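Local structure of plasmid pRiA4b Orf3-like domain-containing protein (2I1S) at residues L13-I18 with A43-E48; E155-S160 with D167-L172; D66-E71 with K86-S91. The protein is of unknown function but belongs to the plasmid pRiA4b ORF-3-like family, named after a plasmid reading frame. All blocks are in the same frame, centred on the assembly; numbering follows the deposited sequence.

Contact 1 (L13-I18 with A43-E48); sequences LSIKGI and AVMDWE
Leu13 and Ile15 meet Val44 and Met45 in a buried, wholly apolar contact near the centre of the chain, where strand 7-15 faces the C-terminal end of helix 34-44. The tightest touch is Leu13 CD1 on Val44 CG2, at 3.5 Å a little closer than usual for two methyl groups, the two side chains crossing at about a right angle. Met45 reaches further in. Its chain bends at chi2 (-44°), and Met45 CE comes 4.1 Å from Ile15 CG1 and 4.3 Å from Leu13 CB; Ile15 CD1 in turn lies 4.1 Å from Met45 SD. These two side chains run past each other in opposite directions. The helix stops here in a Schellman motif: Asp46 has positive phi, and its N bonds to Ala43 O at 3.2 Å. Arg24 of strand 22-29, next to 7-15 in the mixed sheet, sends NE to Val44 O and so ties this helix end to the sheet. Beyond the turn, the chain brings the Trp47 ring under Met45, whose CB stands 3.5 Å above the ring plane, over its centre. NE1 of the same indole bonds to Val140 O, while its ring meets those of Tyr105 and Trp111.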
ATOM      1  N   LEU A  13       1.049   6.353  -1.239  1.00 32.87           N
ATOM      2  CA  LEU A  13       0.411   5.052  -1.491  1.00 32.29           C
ATOM      3  C   LEU A  13      -1.085   5.241  -1.473  1.00 32.70           C
ATOM      4  O   LEU A  13      -1.630   5.706  -0.458  1.00 33.04           O
ATOM      5  CB  LEU A  13       0.761   4.046  -0.410  1.00 31.82           C
ATOM      6  CG  LEU A  13       2.222   3.962   0.052  1.00 32.80           C
ATOM      7  CD1 LEU A  13       2.361   2.886   1.108  1.00 29.14           C
ATOM      8  CD2 LEU A  13       3.179   3.726  -1.100  1.00 33.25           C
ATOM      9  N   SER A  14      -1.754   4.914  -2.581  0.50 32.55           N
ATOM     10  CA  SER A  14      -3.206   5.054  -2.643  0.50 32.91           C
ATOM     11  C   SER A  14      -3.883   3.773  -3.091  0.50 33.32           C
ATOM     12  O   SER A  14      -3.485   3.151  -4.073  0.50 33.30           O
ATOM     13  CB  SER A  14      -3.642   6.258  -3.514  0.50 32.94           C
ATOM     14  OG  SER A  14      -3.756   5.955  -4.902  0.50 33.33           O
ATOM     15  N   ILE A  15      -4.909   3.378  -2.352  1.00 33.62           N
ATOM     16  CA  ILE A  15      -5.756   2.282  -2.781  1.00 34.39           C
ATOM     17  C   ILE A  15      -6.562   2.783  -3.996  1.00 35.00           C
ATOM     18  O   ILE A  15      -7.304   3.788  -3.908  1.00 34.79           O
ATOM     19  CB  ILE A  15      -6.700   1.783  -1.641  1.00 34.19           C
ATOM     20  CG1 ILE A  15      -5.912   1.098  -0.562  1.00 34.30           C
ATOM     21  CG2 ILE A  15      -7.708   0.752  -2.180  1.00 34.61           C
ATOM     22  CD1 ILE A  15      -6.756   0.715   0.608  1.00 35.81           C
ATOM     23  N   LYS A  16      -6.398   2.097  -5.124  1.00 35.82           N
ATOM     24  CA  LYS A  16      -7.228   2.361  -6.318  1.00 36.77           C
ATOM     25  C   LYS A  16      -8.675   1.898  -6.226  1.00 36.28           C
ATOM     26  O   LYS A  16      -8.970   0.852  -5.663  1.00 34.60           O
ATOM     27  CB  LYS A  16      -6.666   1.616  -7.508  1.00 37.98           C
ATOM     28  CG  LYS A  16      -5.396   2.198  -8.054  1.00 41.45           C
ATOM     29  CD  LYS A  16      -4.996   1.378  -9.249  1.00 46.28           C
ATOM     30  CE  LYS A  16      -6.133   1.345 -10.257  1.00 49.38           C
ATOM     31  NZ  LYS A  16      -5.548   1.208 -11.628  1.00 54.56           N
ATOM     32  N   GLY A  17      -9.559   2.684  -6.840  1.00 36.81           N
ATOM     33  CA  GLY A  17     -10.951   2.330  -7.057  1.00 36.32           C
ATOM     34  C   GLY A  17     -11.897   2.683  -5.931  1.00 37.00           C
ATOM     35  O   GLY A  17     -13.073   2.453  -6.039  1.00 38.93           O
ATOM     36  N   ILE A  18     -11.420   3.206  -4.827  1.00 36.68           N
ATOM     37  CA  ILE A  18     -12.344   3.602  -3.744  1.00 36.04           C
ATOM     38  C   ILE A  18     -12.279   5.141  -3.635  1.00 36.29           C
ATOM     39  O   ILE A  18     -11.176   5.721  -3.622  1.00 34.16           O
ATOM     40  CB  ILE A  18     -11.981   2.895  -2.394  1.00 35.03           C
ATOM     41  CG1 ILE A  18     -12.580   1.493  -2.356  1.00 34.61           C
ATOM     42  CG2 ILE A  18     -12.499   3.663  -1.149  1.00 34.00           C
ATOM     43  CD1 ILE A  18     -11.644   0.539  -1.734  1.00 34.43           C
ATOM     44  N   ALA A  43       2.197  -2.791   6.368  1.00 32.06           N
ATOM     45  CA  ALA A  43       2.195  -2.094   7.648  1.00 32.01           C
ATOM     46  C   ALA A  43       1.238  -0.920   7.668  1.00 31.99           C
ATOM     47  O   ALA A  43       0.404  -0.839   8.569  1.00 32.02           O
ATOM     48  CB  ALA A  43       3.601  -1.640   8.010  1.00 31.87           C
ATOM     49  N   VAL A  44       1.311  -0.057   6.649  1.00 32.66           N
ATOM     50  CA  VAL A  44       0.469   1.163   6.586  1.00 32.55           C
ATOM     51  C   VAL A  44      -0.993   0.871   6.342  1.00 32.42           C
ATOM     52  O   VAL A  44      -1.863   1.642   6.799  1.00 32.57           O
ATOM     53  CB  VAL A  44       0.983   2.303   5.602  1.00 32.77           C
ATOM     54  CG1 VAL A  44       2.304   2.780   6.019  1.00 31.26           C
ATOM     55  CG2 VAL A  44       0.985   1.849   4.129  1.00 33.04           C
ATOM     56  N   MET A  45      -1.244  -0.258   5.673  1.00 32.60           N
ATOM     57  CA  MET A  45      -2.598  -0.755   5.373  1.00 32.52           C
ATOM     58  C   MET A  45      -3.160  -1.705   6.399  1.00 33.99           C
ATOM     59  O   MET A  45      -4.287  -2.197   6.252  1.00 35.06           O
ATOM     60  CB  MET A  45      -2.627  -1.423   3.998  1.00 30.97           C
ATOM     61  CG  MET A  45      -2.419  -0.427   2.813  1.00 29.77           C
ATOM     62  SD  MET A  45      -3.289   1.159   2.823  1.00 19.14           S
ATOM     63  CE  MET A  45      -2.420   1.900   1.463  1.00 25.51           C
ATOM     64  N   ASP A  46      -2.386  -1.998   7.438  1.00 35.71           N
ATOM     65  CA  ASP A  46      -2.808  -2.946   8.463  1.00 36.79           C
ATOM     66  C   ASP A  46      -3.283  -4.304   7.860  1.00 36.63           C
ATOM     67  O   ASP A  46      -4.276  -4.939   8.282  1.00 36.37           O
ATOM     68  CB  ASP A  46      -3.832  -2.261   9.384  1.00 38.59           C
ATOM     69  CG  ASP A  46      -4.097  -3.046  10.656  1.00 41.94           C
ATOM     70  OD1 ASP A  46      -3.325  -4.001  10.947  1.00 45.25           O
ATOM     71  OD2 ASP A  46      -5.080  -2.690  11.367  1.00 47.04           O
ATOM     72  N   TRP A  47      -2.541  -4.741   6.842  1.00 36.35           N
ATOM     73  CA  TRP A  47      -2.764  -6.031   6.224  1.00 35.20           C
ATOM     74  C   TRP A  47      -1.932  -7.120   6.931  1.00 34.97           C
ATOM     75  O   TRP A  47      -1.082  -6.830   7.768  1.00 35.08           O
ATOM     76  CB  TRP A  47      -2.480  -5.940   4.719  1.00 33.64           C
ATOM     77  CG  TRP A  47      -3.558  -5.234   3.923  1.00 33.77           C
ATOM     78  CD1 TRP A  47      -4.892  -5.119   4.252  1.00 32.80           C
ATOM     79  CD2 TRP A  47      -3.413  -4.582   2.643  1.00 32.23           C
ATOM     80  NE1 TRP A  47      -5.562  -4.428   3.278  1.00 33.32           N
ATOM     81  CE2 TRP A  47      -4.684  -4.088   2.280  1.00 33.30           C
ATOM     82  CE3 TRP A  47      -2.331  -4.371   1.770  1.00 35.01           C
ATOM     83  CZ2 TRP A  47      -4.904  -3.377   1.086  1.00 33.49           C
ATOM     84  CZ3 TRP A  47      -2.556  -3.646   0.573  1.00 33.01           C
ATOM     85  CH2 TRP A  47      -3.832  -3.188   0.241  1.00 31.92           C
ATOM     86  N   GLU A  48      -2.172  -8.377   6.581  1.00 36.00           N
ATOM     87  CA  GLU A  48      -1.699  -9.508   7.385  1.00 36.08           C
ATOM     88  C   GLU A  48      -0.698 -10.420   6.630  1.00 36.14           C
ATOM     89  O   GLU A  48      -0.242 -11.442   7.143  1.00 35.80           O
ATOM     90  CB  GLU A  48      -2.915 -10.322   7.842  1.00 36.24           C
ATOM     91  CG  GLU A  48      -3.738  -9.745   8.961  1.00 36.17           C
ATOM     92  CD  GLU A  48      -2.995  -9.740  10.250  1.00 38.05           C
ATOM     93  OE1 GLU A  48      -2.081 -10.562  10.429  1.00 40.41           O
ATOM     94  OE2 GLU A  48      -3.301  -8.900  11.102  1.00 41.46           O
TER

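Contact 2 (E155-S160 with D167-L172); sequences EVLKDS and DTVLWL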
ATOM      1  N   GLU A 155     -21.967   1.119   2.045  1.00 54.90           N
ATOM      2  CA  GLU A 155     -23.306   1.561   1.627  1.00 55.64           C
ATOM      3  C   GLU A 155     -24.365   1.040   2.599  1.00 55.59           C
ATOM      4  O   GLU A 155     -25.208   1.815   3.079  1.00 55.59           O
ATOM      5  CB  GLU A 155     -23.624   1.127   0.181  1.00 55.70           C
ATOM      6  CG  GLU A 155     -22.957   1.963  -0.886  1.00 57.21           C
ATOM      7  CD  GLU A 155     -23.405   3.435  -0.860  1.00 60.57           C
ATOM      8  OE1 GLU A 155     -24.578   3.740  -1.201  1.00 61.20           O
ATOM      9  OE2 GLU A 155     -22.573   4.299  -0.512  1.00 61.72           O
ATOM     10  N   VAL A 156     -24.318  -0.262   2.869  1.00 55.16           N
ATOM     11  CA  VAL A 156     -25.068  -0.881   3.974  1.00 55.82           C
ATOM     12  C   VAL A 156     -24.948  -0.099   5.290  1.00 56.66           C
ATOM     13  O   VAL A 156     -25.954   0.141   5.963  1.00 57.10           O
ATOM     14  CB  VAL A 156     -24.635  -2.362   4.220  1.00 55.54           C
ATOM     15  CG1 VAL A 156     -25.116  -2.855   5.571  1.00 55.39           C
ATOM     16  CG2 VAL A 156     -25.137  -3.281   3.112  1.00 54.33           C
ATOM     17  N   LEU A 157     -23.735   0.322   5.648  1.00 57.63           N
ATOM     18  CA  LEU A 157     -23.513   0.976   6.943  1.00 58.72           C
ATOM     19  C   LEU A 157     -24.326   2.269   7.136  1.00 59.14           C
ATOM     20  O   LEU A 157     -24.688   2.630   8.268  1.00 59.44           O
ATOM     21  CB  LEU A 157     -22.009   1.183   7.214  1.00 58.62           C
ATOM     22  CG  LEU A 157     -21.266  -0.026   7.803  1.00 59.56           C
ATOM     23  CD1 LEU A 157     -19.794   0.288   8.162  1.00 58.69           C
ATOM     24  CD2 LEU A 157     -22.013  -0.640   9.016  1.00 59.48           C
ATOM     25  N   LYS A 158     -24.642   2.919   6.017  1.00 59.72           N
ATOM     26  CA  LYS A 158     -25.378   4.186   5.973  1.00 60.57           C
ATOM     27  C   LYS A 158     -26.865   4.030   6.283  1.00 61.21           C
ATOM     28  O   LYS A 158     -27.598   5.012   6.299  1.00 61.53           O
ATOM     29  CB  LYS A 158     -25.222   4.821   4.591  1.00 60.18           C
ATOM     30  CG  LYS A 158     -23.795   4.949   4.141  1.00 60.13           C
ATOM     31  CD  LYS A 158     -23.670   5.737   2.857  1.00 61.04           C
ATOM     32  CE  LYS A 158     -22.215   5.739   2.382  1.00 63.02           C
ATOM     33  NZ  LYS A 158     -22.020   6.468   1.093  1.00 62.23           N
ATOM     34  N   ASP A 159     -27.296   2.790   6.523  1.00 62.45           N
ATOM     35  CA  ASP A 159     -28.708   2.452   6.669  1.00 62.94           C
ATOM     36  C   ASP A 159     -28.895   1.339   7.699  1.00 63.11           C
ATOM     37  O   ASP A 159     -28.961   0.167   7.346  1.00 63.51           O
ATOM     38  CB  ASP A 159     -29.284   2.031   5.309  1.00 63.15           C
ATOM     39  CG  ASP A 159     -30.787   1.757   5.352  1.00 63.78           C
ATOM     40  OD1 ASP A 159     -31.371   1.699   6.455  1.00 64.03           O
ATOM     41  OD2 ASP A 159     -31.385   1.584   4.265  1.00 64.14           O
ATOM     42  N   SER A 160     -29.009   1.725   8.968  1.00 63.15           N
ATOM     43  CA  SER A 160     -29.207   0.790  10.074  1.00 62.88           C
ATOM     44  C   SER A 160     -30.503  -0.030   9.964  1.00 63.25           C
ATOM     45  O   SER A 160     -30.774  -0.910  10.797  1.00 63.22           O
ATOM     46  CB  SER A 160     -29.102   1.518  11.423  1.00 62.73           C
ATOM     47  OG  SER A 160     -29.930   2.662  11.452  1.00 62.24           O
ATOM     48  N   ASP A 167     -25.455  -7.902   9.890  1.00 55.46           N
ATOM     49  CA  ASP A 167     -24.453  -8.813   9.373  1.00 54.95           C
ATOM     50  C   ASP A 167     -23.196  -8.081   8.949  1.00 54.61           C
ATOM     51  O   ASP A 167     -22.100  -8.622   9.034  1.00 54.45           O
ATOM     52  CB  ASP A 167     -25.005  -9.598   8.195  1.00 54.63           C
ATOM     53  CG  ASP A 167     -26.028 -10.639   8.618  1.00 56.23           C
ATOM     54  OD1 ASP A 167     -26.935 -10.926   7.800  1.00 57.79           O
ATOM     55  OD2 ASP A 167     -25.930 -11.172   9.756  1.00 55.32           O
ATOM     56  N   THR A 168     -23.357  -6.850   8.480  1.00 54.02           N
ATOM     57  CA  THR A 168     -22.230  -6.041   8.019  1.00 53.08           C
ATOM     58  C   THR A 168     -21.444  -5.545   9.231  1.00 52.70           C
ATOM     59  O   THR A 168     -20.239  -5.619   9.234  1.00 53.00           O
ATOM     60  CB  THR A 168     -22.743  -4.861   7.168  1.00 53.48           C
ATOM     61  OG1 THR A 168     -23.596  -5.375   6.143  1.00 52.64           O
ATOM     62  CG2 THR A 168     -21.586  -4.007   6.554  1.00 51.69           C
ATOM     63  N   VAL A 169     -22.151  -5.076  10.263  1.00 52.59           N
ATOM     64  CA  VAL A 169     -21.551  -4.665  11.544  1.00 52.15           C
ATOM     65  C   VAL A 169     -20.757  -5.802  12.168  1.00 52.37           C
ATOM     66  O   VAL A 169     -19.644  -5.565  12.653  1.00 52.80           O
ATOM     67  CB  VAL A 169     -22.610  -4.109  12.552  1.00 52.08           C
ATOM     68  CG1 VAL A 169     -22.004  -3.850  13.939  1.00 50.28           C
ATOM     69  CG2 VAL A 169     -23.225  -2.815  12.001  1.00 51.62           C
ATOM     70  N   LEU A 170     -21.327  -7.013  12.142  1.00 51.73           N
ATOM     71  CA  LEU A 170     -20.681  -8.194  12.694  1.00 51.81           C
ATOM     72  C   LEU A 170     -19.387  -8.496  11.923  1.00 51.90           C
ATOM     73  O   LEU A 170     -18.347  -8.793  12.523  1.00 51.60           O
ATOM     74  CB  LEU A 170     -21.638  -9.400  12.716  1.00 51.28           C
ATOM     75  CG  LEU A 170     -21.208 -10.627  13.554  1.00 51.89           C
ATOM     76  CD1 LEU A 170     -21.163 -10.372  15.070  1.00 50.80           C
ATOM     77  CD2 LEU A 170     -22.083 -11.857  13.263  1.00 50.55           C
ATOM     78  N   TRP A 171     -19.476  -8.342  10.598  1.00 52.37           N
ATOM     79  CA  TRP A 171     -18.397  -8.616   9.654  1.00 52.62           C
ATOM     80  C   TRP A 171     -17.200  -7.669   9.913  1.00 52.43           C
ATOM     81  O   TRP A 171     -16.064  -8.128  10.048  1.00 52.23           O
ATOM     82  CB  TRP A 171     -18.907  -8.477   8.189  1.00 52.18           C
ATOM     83  CG  TRP A 171     -18.078  -9.207   7.172  1.00 52.84           C
ATOM     84  CD1 TRP A 171     -18.440 -10.332   6.479  1.00 53.11           C
ATOM     85  CD2 TRP A 171     -16.751  -8.862   6.702  1.00 53.41           C
ATOM     86  NE1 TRP A 171     -17.433 -10.714   5.621  1.00 53.08           N
ATOM     87  CE2 TRP A 171     -16.386  -9.835   5.735  1.00 53.73           C
ATOM     88  CE3 TRP A 171     -15.855  -7.812   6.973  1.00 52.73           C
ATOM     89  CZ2 TRP A 171     -15.133  -9.809   5.066  1.00 53.91           C
ATOM     90  CZ3 TRP A 171     -14.604  -7.791   6.317  1.00 52.53           C
ATOM     91  CH2 TRP A 171     -14.255  -8.791   5.385  1.00 53.14           C
ATOM     92  N   LEU A 172     -17.485  -6.367   9.997  1.00 51.66           N
ATOM     93  CA  LEU A 172     -16.462  -5.331  10.132  1.00 51.65           C
ATOM     94  C   LEU A 172     -16.103  -5.052  11.577  1.00 51.08           C
ATOM     95  O   LEU A 172     -15.052  -4.489  11.844  1.00 50.89           O
ATOM     96  CB  LEU A 172     -16.913  -4.028   9.422  1.00 51.72           C
ATOM     97  CG  LEU A 172     -16.979  -4.002   7.883  1.00 50.81           C
ATOM     98  CD1 LEU A 172     -17.751  -2.793   7.400  1.00 48.18           C
ATOM     99  CD2 LEU A 172     -15.582  -4.000   7.283  1.00 49.21           C
TER
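Leu157 and Val156 press against Thr168, Val169 and Leu172 where two consecutive helices, 146-157 and 165-172, pack in a helix-loop-helix pair; the contact's centre lies about 25 Å from the centre of the chain. No hydrogen bond crosses between the two segments.

The apolar contacts centre on the fork of Leu157. Leu157 CD1 meets Leu172 CD1 at 3.8 Å and Leu157 CD2 meets Val169 CG2 at 3.9 Å, so the two branches touch residues on successive turns of helix 165-172; Thr168 CG2 lies 4.2 Å from Leu157 CG. Val156 abuts the same threonine through CG1, which chi1 of 164° sets anti to the backbone N. Val156 CG1 lies 3.5 Å from Thr168 CB, a tight pair, and its still closer approach to the hydroxyl is too short to carry weight. Met153, one turn earlier, touches both Thr168 and Leu172 and continues the apolar seam.

The polar bonds are all local to the chain. Thr168 OG1 sits beside its own backbone N (chi1 -53°) and bonds to the backbone O of Glu164, just ahead of the helix, which satisfies the hydroxyl. In the connection, Asp159 OD1 takes the N-H of Glu161, an Asx turn. Lys158 NZ, at the end of a chain extended beyond CB, forms a salt bridge with Glu155 OE2 at 2.8 Å, meeting it on the syn side and 25° out of the carboxylate plane.

Contact 3 (D66-E71 with K86-S91); sequences DKIGAE and KKAKLS
Glu71 OE2 bonds to Ser84 OG of strand 82-84 while the same oxygen rests against two lysine chains, 3.9 Å from Lys86 CB and 4.1 Å from Lys87 CD. The other oxygen, Glu71 OE1, lies 3.9 Å from Lys86 CD. Both lysines therefore offer the carboxylate their methylenes, each crossing the glutamate at about a right angle, and their extended chains carry the ammonium groups past it: Glu71 OE1 to Lys86 NZ is 4.5 Å, beyond a salt bridge, and Glu71 OE2 to Lys87 NZ is longer still at 4.8 Å.

Further in, the contact turns apolar. Ile68 CG2, anti to the backbone N, meets Ala88 CB at 3.9 Å. Val83 touches both of these side chains, and Phe34 of helix 34-44 also lies against Ala88. Strand 65-69 pairs in parallel with the outermost strand 82-84; past Lys86 the chain turns back alongside Ile68 toward the short helix 90-93. With serine as the hydrogen-bonding partner and the lysine charges only near, attraction between Glu71 and the two lysines probably acts without a salt bridge and is weakened by solvent at this exposed surface, whereas the Ile68-Ala88 touch is buried.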
ATOM      1  N   ASP A  66       8.434  -4.145 -16.057  1.00 41.44           N
ATOM      2  CA  ASP A  66       8.891  -5.315 -15.286  1.00 41.55           C
ATOM      3  C   ASP A  66       7.876  -5.736 -14.233  1.00 41.41           C
ATOM      4  O   ASP A  66       7.273  -4.888 -13.589  1.00 42.08           O
ATOM      5  CB  ASP A  66      10.224  -5.021 -14.566  1.00 41.39           C
ATOM      6  CG  ASP A  66      11.411  -4.939 -15.518  1.00 43.08           C
ATOM      7  OD1 ASP A  66      11.289  -5.340 -16.706  1.00 42.75           O
ATOM      8  OD2 ASP A  66      12.491  -4.494 -15.059  1.00 44.63           O
ATOM      9  N   LYS A  67       7.703  -7.043 -14.055  1.00 41.52           N
ATOM     10  CA  LYS A  67       6.948  -7.586 -12.941  1.00 41.48           C
ATOM     11  C   LYS A  67       7.928  -7.972 -11.831  1.00 41.41           C
ATOM     12  O   LYS A  67       8.895  -8.710 -12.076  1.00 41.21           O
ATOM     13  CB  LYS A  67       6.155  -8.819 -13.363  1.00 42.27           C
ATOM     14  CG  LYS A  67       4.851  -8.560 -14.111  1.00 44.30           C
ATOM     15  CD  LYS A  67       3.923  -9.792 -13.969  1.00 48.66           C
ATOM     16  CE  LYS A  67       2.491  -9.570 -14.513  1.00 49.14           C
ATOM     17  NZ  LYS A  67       2.438  -9.467 -16.008  1.00 52.62           N
ATOM     18  N   ILE A  68       7.677  -7.494 -10.610  1.00 40.70           N
ATOM     19  CA  ILE A  68       8.587  -7.751  -9.492  1.00 40.95           C
ATOM     20  C   ILE A  68       7.825  -8.415  -8.338  1.00 41.82           C
ATOM     21  O   ILE A  68       6.796  -7.910  -7.909  1.00 42.47           O
ATOM     22  CB  ILE A  68       9.286  -6.436  -9.015  1.00 40.42           C
ATOM     23  CG1 ILE A  68       9.954  -5.708 -10.179  1.00 39.34           C
ATOM     24  CG2 ILE A  68      10.257  -6.693  -7.878  1.00 39.33           C
ATOM     25  CD1 ILE A  68      10.009  -4.197  -9.966  1.00 40.96           C
ATOM     26  N   GLY A  69       8.312  -9.551  -7.849  1.00 42.87           N
ATOM     27  CA  GLY A  69       7.603 -10.275  -6.808  1.00 43.57           C
ATOM     28  C   GLY A  69       8.444 -11.371  -6.210  1.00 45.05           C
ATOM     29  O   GLY A  69       9.654 -11.439  -6.437  1.00 44.52           O
ATOM     30  N   ALA A  70       7.803 -12.228  -5.423  1.00 46.48           N
ATOM     31  CA  ALA A  70       8.524 -13.256  -4.680  1.00 47.69           C
ATOM     32  C   ALA A  70       9.337 -14.191  -5.567  1.00 48.72           C
ATOM     33  O   ALA A  70       8.916 -14.568  -6.656  1.00 48.27           O
ATOM     34  CB  ALA A  70       7.578 -14.045  -3.779  1.00 47.73           C
ATOM     35  N   GLU A  71      10.520 -14.545  -5.070  1.00 50.77           N
ATOM     36  CA  GLU A  71      11.398 -15.495  -5.738  1.00 52.02           C
ATOM     37  C   GLU A  71      10.732 -16.826  -6.070  1.00 52.85           C
ATOM     38  O   GLU A  71      10.517 -17.684  -5.200  1.00 52.74           O
ATOM     39  CB  GLU A  71      12.680 -15.705  -4.939  1.00 52.10           C
ATOM     40  CG  GLU A  71      13.764 -14.724  -5.342  1.00 52.59           C
ATOM     41  CD  GLU A  71      14.944 -14.709  -4.394  1.00 52.78           C
ATOM     42  OE1 GLU A  71      14.994 -15.580  -3.494  1.00 53.81           O
ATOM     43  OE2 GLU A  71      15.823 -13.829  -4.554  1.00 52.16           O
ATOM     44  N   LYS A  86      13.557  -9.395  -3.703  1.00 42.30           N
ATOM     45  CA  LYS A  86      14.636  -9.409  -2.697  1.00 42.26           C
ATOM     46  C   LYS A  86      15.877  -8.762  -3.299  1.00 41.89           C
ATOM     47  O   LYS A  86      16.665  -8.165  -2.581  1.00 41.95           O
ATOM     48  CB  LYS A  86      14.988 -10.838  -2.225  1.00 42.00           C
ATOM     49  CG  LYS A  86      13.922 -11.509  -1.395  1.00 42.33           C
ATOM     50  CD  LYS A  86      14.415 -12.813  -0.796  1.00 43.21           C
ATOM     51  CE  LYS A  86      13.383 -13.367   0.202  1.00 45.22           C
ATOM     52  NZ  LYS A  86      13.660 -14.744   0.682  1.00 45.67           N
ATOM     53  N   LYS A  87      16.020  -8.897  -4.624  1.00 41.98           N
ATOM     54  CA  LYS A  87      17.127  -8.344  -5.411  1.00 41.84           C
ATOM     55  C   LYS A  87      16.880  -6.936  -5.958  1.00 41.86           C
ATOM     56  O   LYS A  87      17.754  -6.085  -5.871  1.00 41.77           O
ATOM     57  CB  LYS A  87      17.443  -9.285  -6.577  1.00 42.12           C
ATOM     58  CG  LYS A  87      18.219 -10.527  -6.147  1.00 42.85           C
ATOM     59  CD  LYS A  87      18.067 -11.647  -7.149  1.00 45.11           C
ATOM     60  CE  LYS A  87      19.272 -12.573  -7.095  1.00 47.17           C
ATOM     61  NZ  LYS A  87      19.083 -13.680  -8.052  1.00 48.95           N
ATOM     62  N   ALA A  88      15.698  -6.710  -6.536  1.00 42.58           N
ATOM     63  CA  ALA A  88      15.318  -5.422  -7.125  1.00 42.56           C
ATOM     64  C   ALA A  88      15.358  -4.324  -6.067  1.00 43.45           C
ATOM     65  O   ALA A  88      14.748  -4.455  -4.985  1.00 43.61           O
ATOM     66  CB  ALA A  88      13.961  -5.515  -7.748  1.00 41.71           C
ATOM     67  N   LYS A  89      16.107  -3.264  -6.366  1.00 43.75           N
ATOM     68  CA  LYS A  89      16.261  -2.135  -5.457  1.00 44.16           C
ATOM     69  C   LYS A  89      15.359  -0.990  -5.915  1.00 43.95           C
ATOM     70  O   LYS A  89      15.243  -0.758  -7.111  1.00 44.59           O
ATOM     71  CB  LYS A  89      17.726  -1.688  -5.452  1.00 44.36           C
ATOM     72  CG  LYS A  89      18.694  -2.666  -4.759  1.00 45.87           C
ATOM     73  CD  LYS A  89      18.571  -2.576  -3.216  1.00 47.07           C
ATOM     74  CE  LYS A  89      19.919  -2.770  -2.468  1.00 47.55           C
ATOM     75  NZ  LYS A  89      20.128  -4.176  -1.971  1.00 45.47           N
ATOM     76  N   LEU A  90      14.721  -0.273  -4.988  1.00 43.71           N
ATOM     77  CA  LEU A  90      13.908   0.907  -5.365  1.00 43.25           C
ATOM     78  C   LEU A  90      14.696   1.904  -6.198  1.00 43.22           C
ATOM     79  O   LEU A  90      14.176   2.432  -7.196  1.00 43.60           O
ATOM     80  CB  LEU A  90      13.350   1.640  -4.141  1.00 43.20           C
ATOM     81  CG  LEU A  90      12.437   0.857  -3.201  1.00 42.06           C
ATOM     82  CD1 LEU A  90      11.829   1.807  -2.151  1.00 40.53           C
ATOM     83  CD2 LEU A  90      11.371   0.120  -3.961  1.00 40.37           C
ATOM     84  N   SER A  91      15.946   2.131  -5.777  1.00 43.00           N
ATOM     85  CA  SER A  91      16.905   3.054  -6.399  1.00 42.52           C
ATOM     86  C   SER A  91      17.309   2.704  -7.832  1.00 42.66           C
ATOM     87  O   SER A  91      17.866   3.533  -8.540  1.00 42.09           O
ATOM     88  CB  SER A  91      18.162   3.180  -5.524  1.00 42.43           C
ATOM     89  OG  SER A  91      19.003   2.036  -5.613  1.00 41.38           O
TER

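In the fold
Contact 1 is the core contact: every touching residue is buried, and its chemistry is purely apolar. It sits on an inner strand, while contact 3 reaches the same sheet near one edge, where strand 65-69 lies beside the edge strand, and there a small apolar touch gives way to exposed charged side chains; its centre is 19 Å from that of contact 1. Helix 34-44 serves both, forming one side of contact 1 and touching Ala88 through Phe34 in contact 3. Contact 2 involves no strand. It joins two helices on the far side of the chain's centre from contact 3, the two centres 39 Å apart, and combines a partly buried apolar seam with local polar bonds that do not cross it.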